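Local structure of prolyl 4-hydroxylase alpha subunit Fe(2+) 2OG dioxygenase domain-containing protein (3W20) at residues G179-I184 with R255-L260; A37-I42 with Q236-Q241; A191-W196 with N244-E249. The protein probably acts as a 2-oxoglutarate-dependent, metal-binding dioxygenase that oxidises N-substituted L-amino acids, and carries a zinc ion in this crystal form. One frame throughout, in Å; residues are numbered along the deposited sequence.

Contact 1 (G179-I184 with R255-L260); sequences GGFLTI and RRTMGL
Residues Gly179-Ile184 and Arg255-Leu260 run antiparallel, their strand axes 4.5 Å apart at closest and 155° between their directions, with Gly180-Leu260 and Leu182-Met258 as hydrogen-bonded pairs and a further bond from Ile184 N to Arg256 O. Between these rungs lie the non-hydrogen-bonded pairs. At one of them the CA atoms of Phe181 and Gly259 come within 4.0 Å, and Gly259 CA is 3.1 Å from Gly180 O. Phe181, Thr183 and Thr257 share one face. The Phe181 CG lies between its own N and carbonyl carbon (chi1 62°), and the CE1 atom of the ring lies 3.4 Å from Arg255 NH2. The two side chains cross at about a right angle, with ring and guanidinium planes 65° apart. Thr257 CG2 sits 3.6 Å above the guanidinium plane, over its centre; the same methyl also meets Thr183 OG1 and, less closely, Phe181 CD1. Tyr143 adds a cation-pi contact to Arg255. On the opposite face Met258, a selenomethionine, bends at chi3 and puts CE 3.7 Å from Ile184 CG1, with SE 4.2 Å from Leu182 CD2; Phe112 of helix 111-120 packs against Leu182 and Met258 there. The guanidinium of Arg256 has Ile184 CG2 over one face, and its NE hydrogen-bonds Gln185 OE1. Arg255 and Thr257 are 2-oxoglutarate-binding residues; Thr257 lies on the Phe181 face and the Arg255 guanidinium reaches over to it, consistent with this being the cosubstrate side of a double-stranded beta-helix, here without the ligand.

Contact 2 (A37-I42 with Q236-Q241); sequences AIVMDI and QLTLFQ
Val39 turns its CG1 against the amide end of Gln236, 3.7 Å from CD, the two side chains crossing at a slant. The other branch, CG2, is anti to the carbonyl carbon and meets Thr238 OG1 at 3.9 Å, the Val39 and Thr238 side chains lying side by side and pointing the same way. Farther along this face Asp41 and Gln236 also lie side by side. Gln236 NE2 donates to Asp41 OD1 over 2.9 Å with an N-H...O angle of 162°, reaching the syn side of the carboxylate 19° out of its plane, while OD1 lies nearly in the amide plane. The far side of that amide is held as well, since OE1 accepts from Gln233 N; both polar ends of Gln236 are therefore fixed. At the other end Ala37 CB packs on Phe240 CB. These pairs belong to antiparallel strands 37-41 and 236-241, joined by four backbone bonds of 2.8 Å between Ile38 and Leu239 and between Met40 and Leu237. Strand 37-41 lies between 236-241 and 4-10, extending a sheet of the double-stranded beta-helix. The reverse face is apolar: the selenium of Met40, a selenomethionine, touches Leu239 CD1 at 3.8 Å, and Ile42 CG1 presses on Leu237 CB at 3.5 Å. Helix 23-31 covers this side, with Ala26 against Ile38 and Met40, Ile23 against Leu237 and Leu30 against Leu239.

Contact 3 (A191-W196 with N244-E249); sequences AGMVMW and NLHAIE. With ZN (zinc ion), chain C.
This contact carries one ligand of the metal site of the double-stranded beta-helix: strands 193-196 and 246-248 run antiparallel, and the second holds His246. Its NE2 binds the zinc ion at 2.1 Å, and His155 and Asp157 supply the other protein ligands. On the far side of the imidazole, ND1 donates to Asn244 O at 2.8 Å, with an N-H...O angle of 172° and the oxygen in the ring plane. Met193, a selenomethionine, bends at chi3 (131°), and its CE lies 3.7 Å from His246 CB and reaches CG of the ring obliquely. Its CB also meets Ile248 CD1. At the Leu245 end, the indole of Trp196 turns its edge to His246 CA and Ala247 CB, with CZ3 3.9 Å from the latter; CE3 packs on Leu245 CD2 at 3.7 Å, and Val194 CG1 covers one face. At the opposite end Gly192 N donates to Glu249 OE1 (2.7 Å) from above the carboxylate plane, and Glu249 N returns a bond to Gly192 O. OE1 is shared with Lys231 in a salt bridge, which would be expected to stabilise negative charge there. With one imidazole nitrogen on the metal and the other bonded to a backbone carbonyl, the rotation of the His246 ring is fixed from both sides, and the ND1 bond would be expected to make the imidazole a somewhat better electron donor to the zinc.

In the fold
Contacts 1 and 2 share one sheet: strands 178-185 and 236-241 are neighbours, with Phe181 O 2.8 Å from Thr238 N, a probable hydrogen bond, and centres about 10 Å apart. Contact 3 belongs to a separate three-stranded sheet, its centre about 13 Å from both others. Phe240 of contact 2 bridges the sheets, placing CE1 3.4 Å from His246 NE2 and CD1 3.5 Å from Met193 CE. Phe181 CE2 approaches the selenium of Met193 at 3.8 Å, and Arg255 NH1 meets Ile248 CG2. The zinc ligand of contact 3 and the 2-oxoglutarate residues of contact 1 probably flank one active site; Gly179 lies about 7 Å and the Phe240 side chain about 4 Å from the zinc ion, nearest atoms.

Contact 1 (G179-I184 with R255-L260)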
loop_
_atom_site.group_PDB
_atom_site.type_symbol
_atom_site.label_atom_id
_atom_site.label_comp_id
_atom_site.label_asym_id
_atom_site.label_seq_id
_atom_site.Cartn_x
_atom_site.Cartn_y
_atom_site.Cartn_z
ATOM N N GLY A 179 22.484 -1.363 -7.427
ATOM C CA GLY A 179 22.112 -2.513 -6.585
ATOM C C GLY A 179 23.266 -2.690 -5.585
ATOM O O GLY A 179 24.436 -2.379 -5.917
ATOM N N GLY A 180 22.961 -3.158 -4.367
ATOM C CA GLY A 180 24.017 -3.395 -3.372
ATOM C C GLY A 180 23.630 -4.715 -2.718
ATOM O O GLY A 180 22.481 -4.821 -2.173
ATOM N N PHE A 181 24.509 -5.746 -2.751
ATOM C CA PHE A 181 24.140 -6.948 -1.972
ATOM C C PHE A 181 25.378 -7.512 -1.307
ATOM O O PHE A 181 26.510 -7.473 -1.886
ATOM C CB PHE A 181 23.458 -8.015 -2.873
ATOM C CG PHE A 181 24.347 -8.553 -4.011
ATOM C CD1 PHE A 181 25.130 -9.699 -3.834
ATOM C CD2 PHE A 181 24.391 -7.899 -5.274
ATOM C CE1 PHE A 181 25.935 -10.201 -4.875
ATOM C CE2 PHE A 181 25.192 -8.387 -6.299
ATOM C CZ PHE A 181 25.985 -9.547 -6.141
ATOM N N LEU A 182 25.174 -7.909 -0.057
ATOM C CA LEU A 182 26.248 -8.469 0.778
ATOM C C LEU A 182 26.069 -9.998 0.695
ATOM O O LEU A 182 24.961 -10.493 0.890
ATOM C CB LEU A 182 26.038 -8.021 2.216
ATOM C CG LEU A 182 26.983 -8.741 3.225
ATOM C CD1 LEU A 182 28.479 -8.456 2.988
ATOM C CD2 LEU A 182 26.577 -8.207 4.604
ATOM N N THR A 183 27.144 -10.712 0.336
ATOM C CA THR A 183 27.044 -12.192 0.226
ATOM C C THR A 183 27.354 -12.734 1.634
ATOM O O THR A 183 28.295 -12.285 2.313
ATOM C CB THR A 183 27.993 -12.734 -0.874
ATOM O OG1 THR A 183 27.561 -12.196 -2.143
ATOM C CG2 THR A 183 27.808 -14.283 -1.012
ATOM N N ILE A 184 26.490 -13.640 2.044
ATOM C CA ILE A 184 26.566 -14.271 3.391
ATOM C C ILE A 184 27.045 -15.735 3.295
ATOM O O ILE A 184 27.958 -16.122 4.043
ATOM C CB ILE A 184 25.193 -14.196 4.090
ATOM C CG1 ILE A 184 24.815 -12.717 4.379
ATOM C CG2 ILE A 184 25.228 -14.927 5.440
ATOM C CD1 ILE A 184 25.744 -11.950 5.294
ATOM N N ARG A 255 22.924 -20.411 -1.684
ATOM C CA ARG A 255 23.631 -19.113 -1.678
ATOM C C ARG A 255 22.730 -18.174 -0.851
ATOM O O ARG A 255 21.517 -18.160 -1.054
ATOM C CB ARG A 255 23.814 -18.612 -3.121
ATOM C CG ARG A 255 24.609 -17.307 -3.308
ATOM C CD ARG A 255 24.605 -16.968 -4.791
ATOM N NE ARG A 255 25.186 -15.649 -5.102
ATOM C CZ ARG A 255 24.484 -14.537 -5.396
ATOM N NH1 ARG A 255 23.149 -14.532 -5.475
ATOM N NH2 ARG A 255 25.156 -13.415 -5.686
ATOM N N ARG A 256 23.303 -17.450 0.111
ATOM C CA ARG A 256 22.503 -16.430 0.793
ATOM C C ARG A 256 23.124 -15.047 0.616
ATOM O O ARG A 256 24.333 -14.918 0.766
ATOM C CB ARG A 256 22.399 -16.777 2.283
ATOM C CG ARG A 256 21.445 -17.945 2.494
ATOM C CD ARG A 256 21.287 -18.259 3.951
ATOM N NE ARG A 256 22.547 -18.621 4.563
ATOM C CZ ARG A 256 22.866 -18.249 5.778
ATOM N NH1 ARG A 256 21.997 -17.514 6.469
ATOM N NH2 ARG A 256 24.022 -18.590 6.290
ATOM N N THR A 257 22.278 -14.054 0.304
ATOM C CA THR A 257 22.699 -12.631 0.207
ATOM C C THR A 257 21.640 -11.764 0.895
ATOM O O THR A 257 20.503 -12.240 1.155
ATOM C CB THR A 257 22.857 -12.139 -1.269
ATOM O OG1 THR A 257 21.575 -12.100 -1.846
ATOM C CG2 THR A 257 23.736 -13.130 -2.081
HETATM N N MSE A 258 21.987 -10.505 1.189
HETATM C CA MSE A 258 21.063 -9.530 1.676
HETATM C C MSE A 258 21.209 -8.388 0.714
HETATM O O MSE A 258 22.348 -8.005 0.435
HETATM C CB MSE A 258 21.889 -9.062 2.938
HETATM C CG MSE A 258 21.108 -8.496 4.027
HETATM SE SE MSE A 258 22.479 -8.686 5.470
HETATM C CE MSE A 258 22.202 -10.486 5.754
ATOM N N GLY A 259 20.138 -7.787 0.217
ATOM C CA GLY A 259 20.392 -6.626 -0.717
ATOM C C GLY A 259 19.340 -5.507 -0.713
ATOM O O GLY A 259 18.246 -5.618 -0.175
ATOM N N LEU A 260 19.684 -4.413 -1.365
ATOM C CA LEU A 260 18.704 -3.377 -1.629
ATOM C C LEU A 260 19.171 -2.632 -2.891
ATOM O O LEU A 260 20.142 -3.043 -3.530
ATOM C CB LEU A 260 18.640 -2.436 -0.443
ATOM C CG LEU A 260 19.917 -1.867 0.151
ATOM C CD1 LEU A 260 20.593 -0.737 -0.667
ATOM C CD2 LEU A 260 19.599 -1.356 1.588
#

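Contact 2 (A37-I42 with Q236-Q241)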
loop_
_atom_site.group_PDB
_atom_site.type_symbol
_atom_site.label_atom_id
_atom_site.label_comp_id
_atom_site.label_asym_id
_atom_site.label_seq_id
_atom_site.Cartn_x
_atom_site.Cartn_y
_atom_site.Cartn_z
ATOM N N ALA A 37 31.050 -1.526 -11.465
ATOM C CA ALA A 37 30.846 -2.304 -10.245
ATOM C C ALA A 37 31.998 -2.132 -9.310
ATOM O O ALA A 37 33.140 -1.860 -9.718
ATOM C CB ALA A 37 30.639 -3.797 -10.554
ATOM N N ILE A 38 31.708 -2.270 -8.044
ATOM C CA ILE A 38 32.714 -2.206 -6.957
ATOM C C ILE A 38 32.405 -3.345 -6.005
ATOM O O ILE A 38 31.243 -3.537 -5.526
ATOM C CB ILE A 38 32.690 -0.883 -6.221
ATOM C CG1 ILE A 38 32.969 0.265 -7.225
ATOM C CG2 ILE A 38 33.855 -0.823 -5.171
ATOM C CD1 ILE A 38 33.023 1.664 -6.543
ATOM N N VAL A 39 33.455 -4.113 -5.698
ATOM C CA VAL A 39 33.308 -5.194 -4.718
ATOM C C VAL A 39 34.165 -4.914 -3.489
ATOM O O VAL A 39 35.374 -4.674 -3.621
ATOM C CB VAL A 39 33.686 -6.555 -5.312
ATOM C CG1 VAL A 39 33.521 -7.610 -4.201
ATOM C CG2 VAL A 39 32.754 -6.907 -6.483
HETATM N N MSE A 40 33.572 -4.910 -2.289
HETATM C CA MSE A 40 34.267 -4.447 -1.076
HETATM C C MSE A 40 34.231 -5.518 0.025
HETATM O O MSE A 40 33.252 -6.199 0.208
HETATM C CB MSE A 40 33.494 -3.203 -0.502
HETATM C CG MSE A 40 33.258 -2.161 -1.600
HETATM SE SE MSE A 40 32.398 -0.572 -0.769
HETATM C CE MSE A 40 33.857 -0.067 0.417
ATOM N N ASP A 41 35.340 -5.667 0.758
ATOM C CA ASP A 41 35.448 -6.645 1.830
ATOM C C ASP A 41 34.965 -5.988 3.107
ATOM O O ASP A 41 35.663 -5.233 3.746
ATOM C CB ASP A 41 36.911 -7.074 1.994
ATOM C CG ASP A 41 37.422 -7.868 0.837
ATOM O OD1 ASP A 41 36.719 -8.063 -0.172
ATOM O OD2 ASP A 41 38.569 -8.333 0.919
ATOM N N ILE A 42 33.724 -6.272 3.467
ATOM C CA ILE A 42 33.060 -5.577 4.556
ATOM C C ILE A 42 33.108 -6.395 5.832
ATOM O O ILE A 42 33.480 -5.866 6.891
ATOM C CB ILE A 42 31.571 -5.311 4.215
ATOM C CG1 ILE A 42 31.459 -4.419 2.948
ATOM C CG2 ILE A 42 30.870 -4.687 5.415
ATOM C CD1 ILE A 42 32.308 -3.152 3.061
ATOM N N GLN A 236 31.737 -10.127 1.274
ATOM C CA GLN A 236 31.896 -9.053 0.231
ATOM C C GLN A 236 30.560 -8.360 -0.102
ATOM O O GLN A 236 29.543 -9.011 -0.238
ATOM C CB GLN A 236 32.635 -9.533 -1.040
ATOM C CG GLN A 236 34.068 -10.026 -0.783
ATOM C CD GLN A 236 34.776 -10.405 -2.094
ATOM O OE1 GLN A 236 34.213 -11.068 -2.956
ATOM N NE2 GLN A 236 35.993 -9.918 -2.253
ATOM N N LEU A 237 30.629 -7.033 -0.259
ATOM C CA LEU A 237 29.470 -6.229 -0.678
ATOM C C LEU A 237 29.744 -5.889 -2.141
ATOM O O LEU A 237 30.800 -5.353 -2.455
ATOM C CB LEU A 237 29.485 -4.928 0.099
ATOM C CG LEU A 237 28.405 -3.895 -0.308
ATOM C CD1 LEU A 237 26.958 -4.410 -0.105
ATOM C CD2 LEU A 237 28.671 -2.638 0.545
ATOM N N THR A 238 28.771 -6.178 -2.998
ATOM C CA THR A 238 28.895 -5.848 -4.394
ATOM C C THR A 238 27.944 -4.656 -4.692
ATOM O O THR A 238 26.752 -4.783 -4.396
ATOM C CB THR A 238 28.472 -7.047 -5.208
ATOM O OG1 THR A 238 29.415 -8.095 -4.920
ATOM C CG2 THR A 238 28.638 -6.776 -6.714
ATOM N N LEU A 239 28.484 -3.584 -5.263
ATOM C CA LEU A 239 27.725 -2.373 -5.576
ATOM C C LEU A 239 27.855 -2.198 -7.097
ATOM O O LEU A 239 28.981 -2.367 -7.649
ATOM C CB LEU A 239 28.324 -1.215 -4.866
ATOM C CG LEU A 239 28.358 -1.318 -3.325
ATOM C CD1 LEU A 239 29.260 -0.212 -2.834
ATOM C CD2 LEU A 239 26.912 -1.050 -2.929
ATOM N N PHE A 240 26.734 -2.075 -7.813
ATOM C CA PHE A 240 26.844 -1.986 -9.220
ATOM C C PHE A 240 25.737 -1.160 -9.839
ATOM O O PHE A 240 24.694 -0.919 -9.204
ATOM C CB PHE A 240 26.767 -3.395 -9.907
ATOM C CG PHE A 240 25.474 -4.125 -9.661
ATOM C CD1 PHE A 240 24.529 -4.299 -10.688
ATOM C CD2 PHE A 240 25.224 -4.706 -8.406
ATOM C CE1 PHE A 240 23.315 -4.987 -10.423
ATOM C CE2 PHE A 240 24.021 -5.380 -8.141
ATOM C CZ PHE A 240 23.083 -5.551 -9.145
ATOM N N GLN A 241 25.976 -0.762 -11.097
ATOM C CA GLN A 241 24.920 0.025 -11.789
ATOM C C GLN A 241 23.844 -0.931 -12.271
ATOM O O GLN A 241 24.037 -1.755 -13.235
ATOM C CB GLN A 241 25.499 0.899 -12.924
ATOM C CG GLN A 241 26.435 1.931 -12.388
ATOM C CD GLN A 241 26.685 3.044 -13.433
ATOM O OE1 GLN A 241 25.732 3.499 -14.078
ATOM N NE2 GLN A 241 27.909 3.466 -13.605
#

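Contact 3 (A191-W196 with N244-E249)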
loop_
_atom_site.group_PDB
_atom_site.type_symbol
_atom_site.label_atom_id
_atom_site.label_comp_id
_atom_site.label_asym_id
_atom_site.label_seq_id
_atom_site.Cartn_x
_atom_site.Cartn_y
_atom_site.Cartn_z
ATOM N N ALA A 191 28.926 -19.791 -7.507
ATOM C CA ALA A 191 28.039 -19.035 -8.425
ATOM C C ALA A 191 28.177 -17.548 -8.235
ATOM O O ALA A 191 28.081 -17.034 -7.096
ATOM C CB ALA A 191 26.590 -19.406 -8.217
ATOM N N GLY A 192 28.340 -16.821 -9.332
ATOM C CA GLY A 192 28.512 -15.385 -9.127
ATOM C C GLY A 192 27.579 -14.657 -10.066
ATOM O O GLY A 192 26.490 -15.097 -10.273
HETATM N N MSE A 193 28.033 -13.518 -10.597
HETATM C CA MSE A 193 27.183 -12.580 -11.367
HETATM C C MSE A 193 27.881 -12.214 -12.635
HETATM O O MSE A 193 29.101 -11.913 -12.607
HETATM C CB MSE A 193 26.910 -11.309 -10.516
HETATM C CG MSE A 193 25.915 -10.463 -11.289
HETATM SE SE MSE A 193 25.627 -8.881 -10.068
HETATM C CE MSE A 193 25.871 -7.507 -11.308
ATOM N N VAL A 194 27.158 -12.189 -13.733
ATOM C CA VAL A 194 27.695 -11.665 -14.975
ATOM C C VAL A 194 26.942 -10.313 -15.232
ATOM O O VAL A 194 25.731 -10.210 -15.015
ATOM C CB VAL A 194 27.453 -12.622 -16.129
ATOM C CG1 VAL A 194 27.971 -11.993 -17.388
ATOM C CG2 VAL A 194 28.227 -13.909 -15.806
HETATM N N MSE A 195 27.675 -9.302 -15.693
HETATM C CA MSE A 195 27.073 -7.987 -15.949
HETATM C C MSE A 195 27.538 -7.588 -17.370
HETATM O O MSE A 195 28.781 -7.568 -17.653
HETATM C CB MSE A 195 27.546 -6.989 -14.823
HETATM C CG MSE A 195 27.026 -5.659 -15.292
HETATM SE SE MSE A 195 27.483 -4.376 -13.799
HETATM C CE MSE A 195 29.281 -4.079 -13.924
ATOM N N TRP A 196 26.567 -7.310 -18.294
ATOM C CA TRP A 196 26.924 -6.856 -19.593
ATOM C C TRP A 196 26.826 -5.350 -19.818
ATOM O O TRP A 196 26.052 -4.643 -19.147
ATOM C CB TRP A 196 25.986 -7.482 -20.605
ATOM C CG TRP A 196 26.080 -9.009 -20.727
ATOM C CD1 TRP A 196 26.805 -9.753 -21.674
ATOM C CD2 TRP A 196 25.393 -10.011 -19.910
ATOM N NE1 TRP A 196 26.602 -11.106 -21.487
ATOM C CE2 TRP A 196 25.758 -11.331 -20.478
ATOM C CE3 TRP A 196 24.469 -9.962 -18.912
ATOM C CZ2 TRP A 196 25.278 -12.515 -19.928
ATOM C CZ3 TRP A 196 23.999 -11.162 -18.351
ATOM C CH2 TRP A 196 24.362 -12.406 -18.890
ATOM N N ASN A 244 22.459 -1.941 -16.077
ATOM C CA ASN A 244 23.211 -2.887 -16.959
ATOM C C ASN A 244 22.580 -4.242 -16.793
ATOM O O ASN A 244 22.297 -4.665 -15.660
ATOM C CB ASN A 244 24.656 -2.929 -16.525
ATOM C CG ASN A 244 25.325 -1.575 -16.633
ATOM O OD1 ASN A 244 25.215 -0.923 -17.594
ATOM N ND2 ASN A 244 26.126 -1.256 -15.689
ATOM N N LEU A 245 22.343 -4.893 -17.926
ATOM C CA LEU A 245 21.879 -6.282 -17.881
ATOM C C LEU A 245 22.819 -7.164 -16.997
ATOM O O LEU A 245 24.050 -7.031 -17.017
ATOM C CB LEU A 245 21.801 -6.770 -19.335
ATOM C CG LEU A 245 20.924 -7.992 -19.374
ATOM C CD1 LEU A 245 19.472 -7.568 -19.428
ATOM C CD2 LEU A 245 21.370 -8.806 -20.585
ATOM N N HIS A 246 22.220 -8.032 -16.179
ATOM C CA HIS A 246 23.058 -8.959 -15.398
ATOM C C HIS A 246 22.329 -10.203 -14.989
ATOM O O HIS A 246 21.111 -10.205 -14.994
ATOM C CB HIS A 246 23.543 -8.244 -14.100
ATOM C CG HIS A 246 22.443 -7.628 -13.257
ATOM N ND1 HIS A 246 21.871 -6.420 -13.544
ATOM C CD2 HIS A 246 21.894 -8.068 -12.077
ATOM C CE1 HIS A 246 20.941 -6.131 -12.571
ATOM N NE2 HIS A 246 20.990 -7.139 -11.647
ATOM N N ALA A 247 23.041 -11.214 -14.474
ATOM C CA ALA A 247 22.351 -12.488 -14.193
ATOM C C ALA A 247 23.168 -13.180 -13.165
ATOM O O ALA A 247 24.376 -12.985 -13.151
ATOM C CB ALA A 247 22.326 -13.308 -15.499
ATOM N N ILE A 248 22.539 -13.955 -12.287
ATOM C CA ILE A 248 23.274 -14.734 -11.252
ATOM C C ILE A 248 23.423 -16.184 -11.859
ATOM O O ILE A 248 22.447 -16.736 -12.382
ATOM C CB ILE A 248 22.487 -14.803 -9.892
ATOM C CG1 ILE A 248 22.311 -13.418 -9.261
ATOM C CG2 ILE A 248 23.261 -15.650 -8.886
ATOM C CD1 ILE A 248 23.649 -12.682 -9.160
ATOM N N GLU A 249 24.624 -16.761 -11.787
ATOM C CA GLU A 249 24.863 -18.056 -12.385
ATOM C C GLU A 249 24.059 -19.128 -11.627
ATOM O O GLU A 249 23.866 -18.998 -10.427
ATOM C CB GLU A 249 26.322 -18.467 -12.260
ATOM C CG GLU A 249 27.400 -17.607 -12.838
ATOM C CD GLU A 249 28.708 -18.279 -12.495
ATOM O OE1 GLU A 249 29.394 -17.776 -11.578
ATOM O OE2 GLU A 249 28.981 -19.387 -13.051
HETATM ZN ZN ZN C . 19.256 -7.200 -10.395
#